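Local atomic coordinates of heme oxygenase (Leptospira interrogans, PDB entry 5KZL), a protein that catalyses the oxidative opening of the haem ring, giving biliverdin, iron and carbon monoxide, and carries bound haem in this structure. Residues 44-49 with 91-96; 66-71 with 120-125; 141-146 with 160-165. The protein carries 1 engineered substitution. All blocks are in the same frame, centred on the assembly; numbering follows the deposited sequence.

Contact 1 (44-49 with 91-96); sequences YARHLE and FFYGTW
In the all-helical fold of the heme oxygenases, helix 41-64 packs near its start against the end of helix 82-93, and this contact is the seam between them. Its apolar half is an aromatic pair. Tyr44, with CG anti to the backbone N, swings its ring over to Phe92 in an offset edge-to-face stack, centroids 5.4 Å apart and planes at 67°. The Tyr44 edge leads, CE2 lying 3.7 Å from Phe92 CE2, while the opposite face of the Phe92 ring carries Phe91 CD2 over its centre. Leu48, one turn along from Tyr44, adds its CD1 branch, 3.6 Å from Phe92 CD2. The hydroxyl of Tyr44 is not idle: it is hydrogen-bonded to Tyr162 OH. Between the apolar and polar halves sits Ala45, whose small CB lets Tyr93 come close, 3.6 Å from CB to Tyr93 CE2.

The polar half gathers on one carboxylate oxygen. Glu49 extends its chain so that OE2 reaches 2.6 Å from Tyr93 OH, the carboxylate lying nearly parallel to the tyrosine ring. Beyond Tyr93 the helix stops, Gly94 leaving helical geometry with positive phi, and the turn that follows brings Trp96 back under Tyr93, its CD1 against the tyrosine face. A stacked His101 backs the indole. This placement directs the indole N-H to the same oxygen: Trp96 NE1 donates to Glu49 OE2 over 3.0 Å, moderately bent at 147° and arriving 43° above the carboxylate plane.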
loop_
_atom_site.group_PDB
_atom_site.type_symbol
_atom_site.label_atom_id
_atom_site.label_comp_id
_atom_site.label_asym_id
_atom_site.label_seq_id
_atom_site.Cartn_x
_atom_site.Cartn_y
_atom_site.Cartn_z
ATOM N N TYR A 44 -9.710 -12.604 5.148
ATOM C CA TYR A 44 -9.000 -12.086 3.988
ATOM C C TYR A 44 -9.801 -10.977 3.278
ATOM O O TYR A 44 -9.235 -9.948 2.892
ATOM C CB TYR A 44 -8.621 -13.223 3.015
ATOM C CG TYR A 44 -7.754 -12.703 1.889
ATOM C CD1 TYR A 44 -6.420 -12.363 2.108
ATOM C CD2 TYR A 44 -8.267 -12.546 0.605
ATOM C CE1 TYR A 44 -5.621 -11.873 1.080
ATOM C CE2 TYR A 44 -7.481 -12.036 -0.429
ATOM C CZ TYR A 44 -6.156 -11.707 -0.186
ATOM O OH TYR A 44 -5.381 -11.187 -1.190
ATOM N N ALA A 45 -11.116 -11.202 3.091
ATOM C CA ALA A 45 -12.008 -10.231 2.444
ATOM C C ALA A 45 -12.081 -8.897 3.234
ATOM O O ALA A 45 -12.030 -7.832 2.605
ATOM C CB ALA A 45 -13.387 -10.845 2.245
ATOM N N ARG A 46 -12.151 -8.957 4.596
ATOM C CA ARG A 46 -12.174 -7.771 5.462
ATOM C C ARG A 46 -10.847 -7.018 5.329
ATOM O O ARG A 46 -10.838 -5.782 5.313
ATOM C CB ARG A 46 -12.476 -8.149 6.931
ATOM C CG ARG A 46 -13.867 -8.773 7.111
ATOM C CD ARG A 46 -14.262 -8.969 8.570
ATOM N NE ARG A 46 -13.609 -10.121 9.191
ATOM C CZ ARG A 46 -14.066 -11.369 9.121
ATOM N NH1 ARG A 46 -15.163 -11.643 8.429
ATOM N NH2 ARG A 46 -13.419 -12.352 9.730
ATOM N N HIS A 47 -9.740 -7.763 5.168
ATOM C CA HIS A 47 -8.409 -7.216 4.964
ATOM C C HIS A 47 -8.410 -6.404 3.634
ATOM O O HIS A 47 -7.939 -5.262 3.627
ATOM C CB HIS A 47 -7.412 -8.387 4.991
ATOM C CG HIS A 47 -6.209 -8.244 4.124
ATOM N ND1 HIS A 47 -5.056 -7.648 4.594
ATOM C CD2 HIS A 47 -5.981 -8.720 2.876
ATOM C CE1 HIS A 47 -4.171 -7.755 3.611
ATOM N NE2 HIS A 47 -4.695 -8.357 2.546
ATOM N N LEU A 48 -9.021 -6.950 2.543
ATOM C CA LEU A 48 -9.155 -6.211 1.270
ATOM C C LEU A 48 -10.050 -4.980 1.414
ATOM O O LEU A 48 -9.796 -3.989 0.741
ATOM C CB LEU A 48 -9.686 -7.088 0.093
ATOM C CG LEU A 48 -8.871 -8.328 -0.297
ATOM C CD1 LEU A 48 -9.652 -9.217 -1.254
ATOM C CD2 LEU A 48 -7.501 -7.970 -0.867
ATOM N N GLU A 49 -11.078 -5.033 2.279
ATOM C CA GLU A 49 -11.965 -3.878 2.475
ATOM C C GLU A 49 -11.203 -2.719 3.039
ATOM O O GLU A 49 -11.383 -1.608 2.561
ATOM C CB GLU A 49 -13.100 -4.209 3.424
ATOM C CG GLU A 49 -14.083 -5.181 2.822
ATOM C CD GLU A 49 -15.166 -5.583 3.791
ATOM O OE1 GLU A 49 -15.050 -5.274 4.996
ATOM O OE2 GLU A 49 -16.150 -6.192 3.334
ATOM N N PHE A 91 -14.887 -10.753 -6.437
ATOM C CA PHE A 91 -14.665 -12.205 -6.472
ATOM C C PHE A 91 -15.073 -12.852 -5.130
ATOM O O PHE A 91 -15.755 -13.882 -5.118
ATOM C CB PHE A 91 -13.208 -12.568 -6.834
ATOM C CG PHE A 91 -12.922 -14.047 -6.642
ATOM C CD1 PHE A 91 -13.350 -14.983 -7.582
ATOM C CD2 PHE A 91 -12.313 -14.508 -5.482
ATOM C CE1 PHE A 91 -13.133 -16.350 -7.377
ATOM C CE2 PHE A 91 -12.127 -15.873 -5.261
ATOM C CZ PHE A 91 -12.535 -16.785 -6.210
ATOM N N PHE A 92 -14.624 -12.266 -4.010
ATOM C CA PHE A 92 -14.925 -12.826 -2.692
ATOM C C PHE A 92 -16.391 -12.653 -2.239
ATOM O O PHE A 92 -16.958 -13.564 -1.621
ATOM C CB PHE A 92 -13.957 -12.285 -1.629
ATOM C CG PHE A 92 -12.576 -12.849 -1.849
ATOM C CD1 PHE A 92 -12.294 -14.173 -1.547
ATOM C CD2 PHE A 92 -11.576 -12.076 -2.438
ATOM C CE1 PHE A 92 -11.035 -14.718 -1.822
ATOM C CE2 PHE A 92 -10.321 -12.618 -2.711
ATOM C CZ PHE A 92 -10.053 -13.934 -2.391
ATOM N N TYR A 93 -16.989 -11.493 -2.521
ATOM C CA TYR A 93 -18.347 -11.211 -2.049
ATOM C C TYR A 93 -19.488 -11.502 -3.030
ATOM O O TYR A 93 -20.650 -11.541 -2.598
ATOM C CB TYR A 93 -18.442 -9.763 -1.591
ATOM C CG TYR A 93 -17.790 -9.521 -0.251
ATOM C CD1 TYR A 93 -18.446 -9.846 0.936
ATOM C CD2 TYR A 93 -16.537 -8.926 -0.160
ATOM C CE1 TYR A 93 -17.858 -9.613 2.175
ATOM C CE2 TYR A 93 -15.944 -8.672 1.081
ATOM C CZ TYR A 93 -16.608 -9.022 2.246
ATOM O OH TYR A 93 -16.041 -8.799 3.479
ATOM N N GLY A 94 -19.171 -11.621 -4.323
ATOM C CA GLY A 94 -20.157 -11.791 -5.385
ATOM C C GLY A 94 -20.610 -10.409 -5.819
ATOM O O GLY A 94 -20.531 -10.052 -6.992
ATOM N N THR A 95 -21.038 -9.597 -4.837
ATOM C CA THR A 95 -21.428 -8.201 -4.993
ATOM C C THR A 95 -20.936 -7.469 -3.740
ATOM O O THR A 95 -21.327 -7.829 -2.626
ATOM C CB THR A 95 -22.935 -8.054 -5.313
ATOM O OG1 THR A 95 -23.286 -6.681 -5.219
ATOM C CG2 THR A 95 -23.844 -8.899 -4.406
ATOM N N TRP A 96 -20.026 -6.505 -3.903
ATOM C CA TRP A 96 -19.558 -5.808 -2.724
ATOM C C TRP A 96 -20.190 -4.436 -2.605
ATOM O O TRP A 96 -19.938 -3.559 -3.417
ATOM C CB TRP A 96 -18.025 -5.773 -2.608
ATOM C CG TRP A 96 -17.538 -5.155 -1.332
ATOM C CD1 TRP A 96 -17.601 -5.696 -0.077
ATOM C CD2 TRP A 96 -16.891 -3.884 -1.191
ATOM N NE1 TRP A 96 -17.033 -4.836 0.836
ATOM C CE2 TRP A 96 -16.603 -3.709 0.182
ATOM C CE3 TRP A 96 -16.521 -2.872 -2.094
ATOM C CZ2 TRP A 96 -15.981 -2.555 0.677
ATOM C CZ3 TRP A 96 -15.901 -1.730 -1.602
ATOM C CH2 TRP A 96 -15.631 -1.582 -0.235
#

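Contact 2 (66-71 with 120-125); sequences KNNLVL and TQPELL
An Asx turn, extended to an Asx motif at Asn68, faces a short 3-10 segment, 122-124, in this meeting of two interhelical loops of the helical bundle. The amide of Asn68 works in two directions. Its OD1 turns back on its own chain and accepts from Val70 N at 2.8 Å, with the donor above the carbonyl plane, and from Leu71 N at 3.1 Å, this time in plane on a lone pair. Two backbone N-H groups thus grip one oxygen and fix the rotation of the amide, leaving ND2 aimed across the gap.

There the side chain of Glu123 crosses that of Asn68 at about a right angle. Asn68 ND2 donates to Glu123 OE2 over 3.0 Å in an almost straight bond, 178° at the hydrogen. The acceptor lies in the amide plane of Asn68, yet the amide meets the carboxylate from above, the two planes being 56° apart. Glu123 CG, anti to the carbonyl carbon, lies beside Val70, 3.7 Å from Val70 CB, and the bend at chi2 (74°) then turns the carboxylate to Asn68.

Next to the polar pair, Leu71 fills the angle between the loops and also touches Asn65. Leu125 turns toward it while packing on Glu61 and Leu62 of helix 41-64. Leu71 CD1 lies 4.3 Å from Leu125 CB and closer still, 3.4 Å, to the carbonyl oxygen Pro122 O, which itself accepts from Leu125 N.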
loop_
_atom_site.group_PDB
_atom_site.type_symbol
_atom_site.label_atom_id
_atom_site.label_comp_id
_atom_site.label_asym_id
_atom_site.label_seq_id
_atom_site.Cartn_x
_atom_site.Cartn_y
_atom_site.Cartn_z
ATOM N N LYS A 66 -1.070 15.824 -7.967
ATOM C CA LYS A 66 -0.181 15.302 -9.021
ATOM C C LYS A 66 0.826 16.328 -9.574
ATOM O O LYS A 66 1.910 15.913 -10.003
ATOM C CB LYS A 66 -0.975 14.635 -10.166
ATOM C CG LYS A 66 -1.780 15.591 -11.042
ATOM C CD LYS A 66 -2.322 14.886 -12.295
ATOM C CE LYS A 66 -3.499 14.001 -11.979
ATOM N NZ LYS A 66 -4.154 13.447 -13.202
ATOM N N ASN A 67 0.479 17.640 -9.562
ATOM C CA ASN A 67 1.378 18.676 -10.083
ATOM C C ASN A 67 2.219 19.364 -9.013
ATOM O O ASN A 67 3.000 20.253 -9.347
ATOM C CB ASN A 67 0.641 19.681 -10.949
ATOM C CG ASN A 67 0.251 19.060 -12.267
ATOM O OD1 ASN A 67 1.043 18.345 -12.914
ATOM N ND2 ASN A 67 -0.995 19.267 -12.656
ATOM N N ASN A 68 2.150 18.887 -7.759
ATOM C CA ASN A 68 3.030 19.355 -6.700
ATOM C C ASN A 68 4.479 19.126 -7.190
ATOM O O ASN A 68 4.769 18.071 -7.771
ATOM C CB ASN A 68 2.768 18.572 -5.419
ATOM C CG ASN A 68 3.715 18.899 -4.295
ATOM O OD1 ASN A 68 4.854 18.426 -4.260
ATOM N ND2 ASN A 68 3.250 19.673 -3.333
ATOM N N LEU A 69 5.355 20.132 -7.017
ATOM C CA LEU A 69 6.737 20.079 -7.515
ATOM C C LEU A 69 7.553 18.934 -6.954
ATOM O O LEU A 69 8.386 18.380 -7.669
ATOM C CB LEU A 69 7.474 21.424 -7.317
ATOM C CG LEU A 69 7.023 22.614 -8.191
ATOM C CD1 LEU A 69 7.930 23.802 -7.969
ATOM C CD2 LEU A 69 7.073 22.264 -9.662
ATOM N N VAL A 70 7.297 18.548 -5.700
ATOM C CA VAL A 70 8.012 17.427 -5.104
ATOM C C VAL A 70 7.452 16.093 -5.620
ATOM O O VAL A 70 8.237 15.223 -5.998
ATOM C CB VAL A 70 8.079 17.530 -3.556
ATOM C CG1 VAL A 70 8.516 16.216 -2.918
ATOM C CG2 VAL A 70 9.008 18.666 -3.135
ATOM N N LEU A 71 6.114 15.949 -5.697
ATOM C CA LEU A 71 5.486 14.695 -6.113
ATOM C C LEU A 71 5.513 14.413 -7.619
ATOM O O LEU A 71 5.373 13.256 -8.006
ATOM C CB LEU A 71 4.042 14.578 -5.590
ATOM C CG LEU A 71 3.806 14.736 -4.075
ATOM C CD1 LEU A 71 2.320 14.738 -3.786
ATOM C CD2 LEU A 71 4.472 13.610 -3.278
ATOM N N THR A 120 -2.247 19.483 4.172
ATOM C CA THR A 120 -1.279 20.321 4.900
ATOM C C THR A 120 0.177 20.154 4.484
ATOM O O THR A 120 0.887 21.150 4.412
ATOM C CB THR A 120 -1.413 20.114 6.396
ATOM O OG1 THR A 120 -1.110 18.758 6.716
ATOM C CG2 THR A 120 -2.783 20.534 6.938
ATOM N N GLN A 121 0.644 18.900 4.277
ATOM C CA GLN A 121 2.037 18.593 3.902
ATOM C C GLN A 121 2.013 17.577 2.749
ATOM O O GLN A 121 2.432 16.435 2.968
ATOM C CB GLN A 121 2.824 18.024 5.113
ATOM C CG GLN A 121 3.253 19.062 6.160
ATOM C CD GLN A 121 4.324 19.995 5.642
ATOM O OE1 GLN A 121 5.506 19.648 5.561
ATOM N NE2 GLN A 121 3.929 21.192 5.262
ATOM N N PRO A 122 1.476 17.954 1.542
ATOM C CA PRO A 122 1.346 16.980 0.433
ATOM C C PRO A 122 2.629 16.268 0.033
ATOM O O PRO A 122 2.541 15.122 -0.392
ATOM C CB PRO A 122 0.756 17.815 -0.712
ATOM C CG PRO A 122 1.012 19.208 -0.335
ATOM C CD PRO A 122 0.921 19.261 1.133
ATOM N N GLU A 123 3.818 16.877 0.262
ATOM C CA GLU A 123 5.112 16.225 -0.033
ATOM C C GLU A 123 5.268 14.926 0.779
ATOM O O GLU A 123 5.953 14.003 0.338
ATOM C CB GLU A 123 6.291 17.162 0.285
ATOM C CG GLU A 123 6.254 18.466 -0.514
ATOM C CD GLU A 123 5.235 19.527 -0.114
ATOM O OE1 GLU A 123 4.745 19.492 1.040
ATOM O OE2 GLU A 123 4.900 20.378 -0.974
ATOM N N LEU A 124 4.642 14.856 1.967
ATOM C CA LEU A 124 4.725 13.640 2.794
ATOM C C LEU A 124 3.944 12.441 2.198
ATOM O O LEU A 124 4.122 11.309 2.661
ATOM C CB LEU A 124 4.316 13.902 4.258
ATOM C CG LEU A 124 5.185 14.874 5.098
ATOM C CD1 LEU A 124 4.622 14.999 6.500
ATOM C CD2 LEU A 124 6.632 14.397 5.197
ATOM N N LEU A 125 3.108 12.680 1.154
ATOM C CA LEU A 125 2.423 11.577 0.459
ATOM C C LEU A 125 3.468 10.666 -0.222
ATOM O O LEU A 125 3.172 9.497 -0.501
ATOM C CB LEU A 125 1.401 12.101 -0.571
ATOM C CG LEU A 125 0.127 12.723 0.009
ATOM C CD1 LEU A 125 -0.756 13.278 -1.103
ATOM C CD2 LEU A 125 -0.665 11.706 0.876
#

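Contact 3 (141-146 with 160-165); sequences QILKKV and SFYEFP. With HEM (protoporphyrin IX containing Fe), chain B.
The ring of Tyr162 is sandwiched. Over one face runs the backbone of helix 125-151, with Leu143 C above the ring centre and Lys144 N nearer the rim; against the opposite face lies Phe161 CD2, 3.7 Å above the plane. Leu143 CB touches the ring at Tyr162 CE1, 3.6 Å away, and its chain crosses that of the tyrosine at about a right angle. Lys144 CB packs beside Tyr162 CB, at the root of the ring. At its far end the phenol hydroxyl is hydrogen-bonded to Tyr44 OH. The edge of the Phe164 ring, for its part, faces an ordered water.

That water links the two segments. It donates to Gln141 OE1 and to the backbone oxygen Tyr162 O, each at 2.7 Å, so that a carbonyl of the loop is tied to the helix without direct contact. Gln141 OE1 also accepts from Lys144 NZ at 2.9 Å, in the carbonyl plane on a lone pair. Lys144 starts with CG in the crowded position between backbone N and carbonyl carbon (chi1 75°) and then runs extended, which carries its ammonium group past Tyr162 to a salt bridge: NZ meets Glu163 OE2 at 2.8 Å on the anti lone pair. Two oxygens thus hold the lysine charge at the protein surface.

Ile142 and Leu143 belong to the haem pocket; Leu143, whose CB lies on Tyr162, extends its CD2 to 3.7 Å from the vinyl carbon HEM CAC, and the iron carries a water at 2.3 Å from HEM FE. A helix kinked at 141-142 and packed against the porphyrin is consistent with the distal helix of the heme oxygenase fold, with the loop 160-165 packed on it through Tyr162.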
loop_
_atom_site.group_PDB
_atom_site.type_symbol
_atom_site.label_atom_id
_atom_site.label_comp_id
_atom_site.label_asym_id
_atom_site.label_seq_id
_atom_site.Cartn_x
_atom_site.Cartn_y
_atom_site.Cartn_z
ATOM N N GLN A 141 4.383 -10.673 -6.607
ATOM C CA GLN A 141 4.533 -12.018 -7.178
ATOM C C GLN A 141 4.547 -13.113 -6.103
ATOM O O GLN A 141 3.896 -14.144 -6.271
ATOM C CB GLN A 141 5.746 -12.127 -8.129
ATOM C CG GLN A 141 5.571 -11.349 -9.437
ATOM C CD GLN A 141 4.301 -11.693 -10.191
ATOM O OE1 GLN A 141 3.321 -10.931 -10.190
ATOM N NE2 GLN A 141 4.289 -12.852 -10.843
ATOM N N ILE A 142 5.231 -12.854 -4.975
ATOM C CA ILE A 142 5.309 -13.787 -3.850
ATOM C C ILE A 142 3.946 -13.927 -3.167
ATOM O O ILE A 142 3.489 -15.047 -2.961
ATOM C CB ILE A 142 6.398 -13.381 -2.840
ATOM C CG1 ILE A 142 7.801 -13.492 -3.466
ATOM C CG2 ILE A 142 6.283 -14.187 -1.531
ATOM C CD1 ILE A 142 8.876 -12.736 -2.715
ATOM N N LEU A 143 3.316 -12.785 -2.817
ATOM C CA LEU A 143 2.044 -12.742 -2.100
ATOM C C LEU A 143 0.881 -13.335 -2.895
ATOM O O LEU A 143 0.064 -14.044 -2.300
ATOM C CB LEU A 143 1.740 -11.313 -1.606
ATOM C CG LEU A 143 2.638 -10.791 -0.451
ATOM C CD1 LEU A 143 2.390 -9.296 -0.201
ATOM C CD2 LEU A 143 2.436 -11.600 0.843
ATOM N N LYS A 144 0.832 -13.117 -4.234
ATOM C CA LYS A 144 -0.250 -13.703 -5.027
ATOM C C LYS A 144 -0.208 -15.243 -4.993
ATOM O O LYS A 144 -1.259 -15.861 -4.863
ATOM C CB LYS A 144 -0.327 -13.142 -6.450
ATOM C CG LYS A 144 0.709 -13.616 -7.441
ATOM C CD LYS A 144 0.529 -12.820 -8.724
ATOM C CE LYS A 144 1.178 -13.478 -9.915
ATOM N NZ LYS A 144 1.151 -12.584 -11.110
ATOM N N LYS A 145 0.992 -15.845 -5.038
ATOM C CA LYS A 145 1.152 -17.307 -4.971
ATOM C C LYS A 145 0.773 -17.835 -3.593
ATOM O O LYS A 145 0.097 -18.860 -3.514
ATOM C CB LYS A 145 2.584 -17.739 -5.353
ATOM C CG LYS A 145 2.932 -17.475 -6.815
ATOM C CD LYS A 145 4.048 -18.420 -7.271
ATOM C CE LYS A 145 4.442 -18.196 -8.708
ATOM N NZ LYS A 145 5.091 -19.400 -9.288
ATOM N N VAL A 146 1.194 -17.144 -2.508
ATOM C CA VAL A 146 0.870 -17.524 -1.125
ATOM C C VAL A 146 -0.671 -17.482 -0.959
ATOM O O VAL A 146 -1.262 -18.475 -0.525
ATOM C CB VAL A 146 1.614 -16.636 -0.078
ATOM C CG1 VAL A 146 1.074 -16.850 1.331
ATOM C CG2 VAL A 146 3.119 -16.876 -0.111
ATOM N N SER A 160 -6.055 -9.815 -8.228
ATOM C CA SER A 160 -5.760 -8.607 -9.013
ATOM C C SER A 160 -4.931 -7.603 -8.209
ATOM O O SER A 160 -4.058 -6.943 -8.775
ATOM C CB SER A 160 -7.035 -7.967 -9.566
ATOM O OG SER A 160 -6.712 -6.849 -10.380
ATOM N N PHE A 161 -5.138 -7.538 -6.875
ATOM C CA PHE A 161 -4.377 -6.614 -6.026
ATOM C C PHE A 161 -2.861 -6.751 -6.164
ATOM O O PHE A 161 -2.149 -5.768 -6.016
ATOM C CB PHE A 161 -4.824 -6.750 -4.570
ATOM C CG PHE A 161 -4.071 -5.918 -3.559
ATOM C CD1 PHE A 161 -4.008 -4.531 -3.683
ATOM C CD2 PHE A 161 -3.484 -6.515 -2.446
ATOM C CE1 PHE A 161 -3.346 -3.754 -2.720
ATOM C CE2 PHE A 161 -2.833 -5.735 -1.471
ATOM C CZ PHE A 161 -2.781 -4.361 -1.613
ATOM N N TYR A 162 -2.371 -7.956 -6.440
ATOM C CA TYR A 162 -0.930 -8.214 -6.537
ATOM C C TYR A 162 -0.354 -8.074 -7.934
ATOM O O TYR A 162 0.857 -8.257 -8.102
ATOM C CB TYR A 162 -0.624 -9.616 -6.009
ATOM C CG TYR A 162 -1.200 -9.859 -4.638
ATOM C CD1 TYR A 162 -0.656 -9.246 -3.515
ATOM C CD2 TYR A 162 -2.299 -10.691 -4.461
ATOM C CE1 TYR A 162 -1.212 -9.430 -2.251
ATOM C CE2 TYR A 162 -2.862 -10.887 -3.200
ATOM C CZ TYR A 162 -2.300 -10.271 -2.095
ATOM O OH TYR A 162 -2.847 -10.450 -0.853
ATOM N N GLU A 163 -1.199 -7.769 -8.935
ATOM C CA GLU A 163 -0.772 -7.689 -10.331
ATOM C C GLU A 163 -0.807 -6.274 -10.905
ATOM O O GLU A 163 -1.740 -5.492 -10.640
ATOM C CB GLU A 163 -1.597 -8.662 -11.192
ATOM C CG GLU A 163 -1.554 -10.102 -10.715
ATOM C CD GLU A 163 -2.110 -11.065 -11.747
ATOM O OE1 GLU A 163 -3.089 -10.693 -12.429
ATOM O OE2 GLU A 163 -1.564 -12.184 -11.878
ATOM N N PHE A 164 0.229 -5.958 -11.698
ATOM C CA PHE A 164 0.432 -4.652 -12.324
ATOM C C PHE A 164 0.434 -4.808 -13.847
ATOM O O PHE A 164 1.510 -4.861 -14.434
ATOM C CB PHE A 164 1.752 -4.012 -11.800
ATOM C CG PHE A 164 1.698 -3.782 -10.307
ATOM C CD1 PHE A 164 2.039 -4.798 -9.416
ATOM C CD2 PHE A 164 1.239 -2.574 -9.789
ATOM C CE1 PHE A 164 1.952 -4.597 -8.032
ATOM C CE2 PHE A 164 1.133 -2.386 -8.406
ATOM C CZ PHE A 164 1.507 -3.391 -7.540
ATOM N N PRO A 165 -0.751 -4.934 -14.502
ATOM C CA PRO A 165 -0.762 -5.148 -15.962
ATOM C C PRO A 165 -0.145 -3.997 -16.759
ATOM O O PRO A 165 0.318 -4.220 -17.864
ATOM C CB PRO A 165 -2.246 -5.371 -16.285
ATOM C CG PRO A 165 -2.982 -4.700 -15.165
ATOM C CD PRO A 165 -2.125 -4.923 -13.950
HETATM C CHA HEM B . 9.948 -4.966 0.420
HETATM C CHB HEM B . 6.397 -2.721 2.621
HETATM C CHC HEM B . 4.896 -6.944 4.284
HETATM C CHD HEM B . 7.845 -9.126 1.389
HETATM C C1A HEM B . 9.106 -4.008 0.870
HETATM C C2A HEM B . 9.321 -2.605 0.670
HETATM C C3A HEM B . 8.337 -1.984 1.313
HETATM C C4A HEM B . 7.512 -2.957 1.878
HETATM C CMA HEM B . 8.093 -0.528 1.385
HETATM C CAA HEM B . 10.430 -1.945 -0.112
HETATM C CBA HEM B . 11.759 -1.864 0.673
HETATM C CGA HEM B . 12.743 -1.071 -0.081
HETATM O O1A HEM B . 13.181 -0.059 0.373
HETATM O O2A HEM B . 13.085 -1.476 -1.180
HETATM C C1B HEM B . 5.667 -3.680 3.303
HETATM C C2B HEM B . 4.579 -3.370 4.218
HETATM C C3B HEM B . 4.177 -4.572 4.674
HETATM C C4B HEM B . 5.027 -5.594 4.043
HETATM C CMB HEM B . 3.995 -2.040 4.552
HETATM C CAB HEM B . 3.163 -4.906 5.592
HETATM C CBB HEM B . 2.728 -3.955 6.248
HETATM C C1C HEM B . 5.434 -7.945 3.557
HETATM C C2C HEM B . 4.983 -9.294 3.508
HETATM C C3C HEM B . 5.834 -9.903 2.664
HETATM C C4C HEM B . 6.772 -8.923 2.178
HETATM C CMC HEM B . 3.789 -9.894 4.250
HETATM C CAC HEM B . 5.771 -11.305 2.323
HETATM C CBC HEM B . 6.321 -11.737 1.262
HETATM C C1D HEM B . 8.737 -8.163 0.966
HETATM C C2D HEM B . 9.937 -8.476 0.148
HETATM C C3D HEM B . 10.488 -7.324 -0.140
HETATM C C4D HEM B . 9.657 -6.301 0.511
HETATM C CMD HEM B . 10.373 -9.822 -0.315
HETATM C CAD HEM B . 11.757 -7.134 -0.925
HETATM C CBD HEM B . 11.597 -7.321 -2.388
HETATM C CGD HEM B . 12.863 -7.104 -3.151
HETATM O O1D HEM B . 13.776 -6.544 -2.675
HETATM O O2D HEM B . 12.901 -7.505 -4.274
HETATM N NA HEM B . 8.015 -4.137 1.633
HETATM N NB HEM B . 5.845 -4.956 3.325
HETATM N NC HEM B . 6.479 -7.800 2.775
HETATM N ND HEM B . 8.634 -6.862 1.131
HETATM FE FE HEM B . 7.291 -5.955 2.205
HETATM O O HOH W 1 3.285 -8.332 -9.369
HETATM O O HOH W 2 5.853 -6.064 0.440
#

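How the contacts relate
From the N terminus, contact 1 starts near the beginning of helix 41-64, and contact 2 in the loop after its end. Contact 1 closes at 91-96, on the end of helix 82-93, before contact 2 closes at 120-125, so the two loops cross, although their centres lie 31 Å apart on opposite sides of the chain's centre. Contact 3 follows both in series, a short closure that folds the loop after helix 125-151 back onto that helix. Contacts 1 and 3 touch through their two tyrosine hydroxyls, joining helix 41-64 to the loop 160-165, which itself packs on the haem-lining helix 125-151, whereas contact 2 stands apart from both.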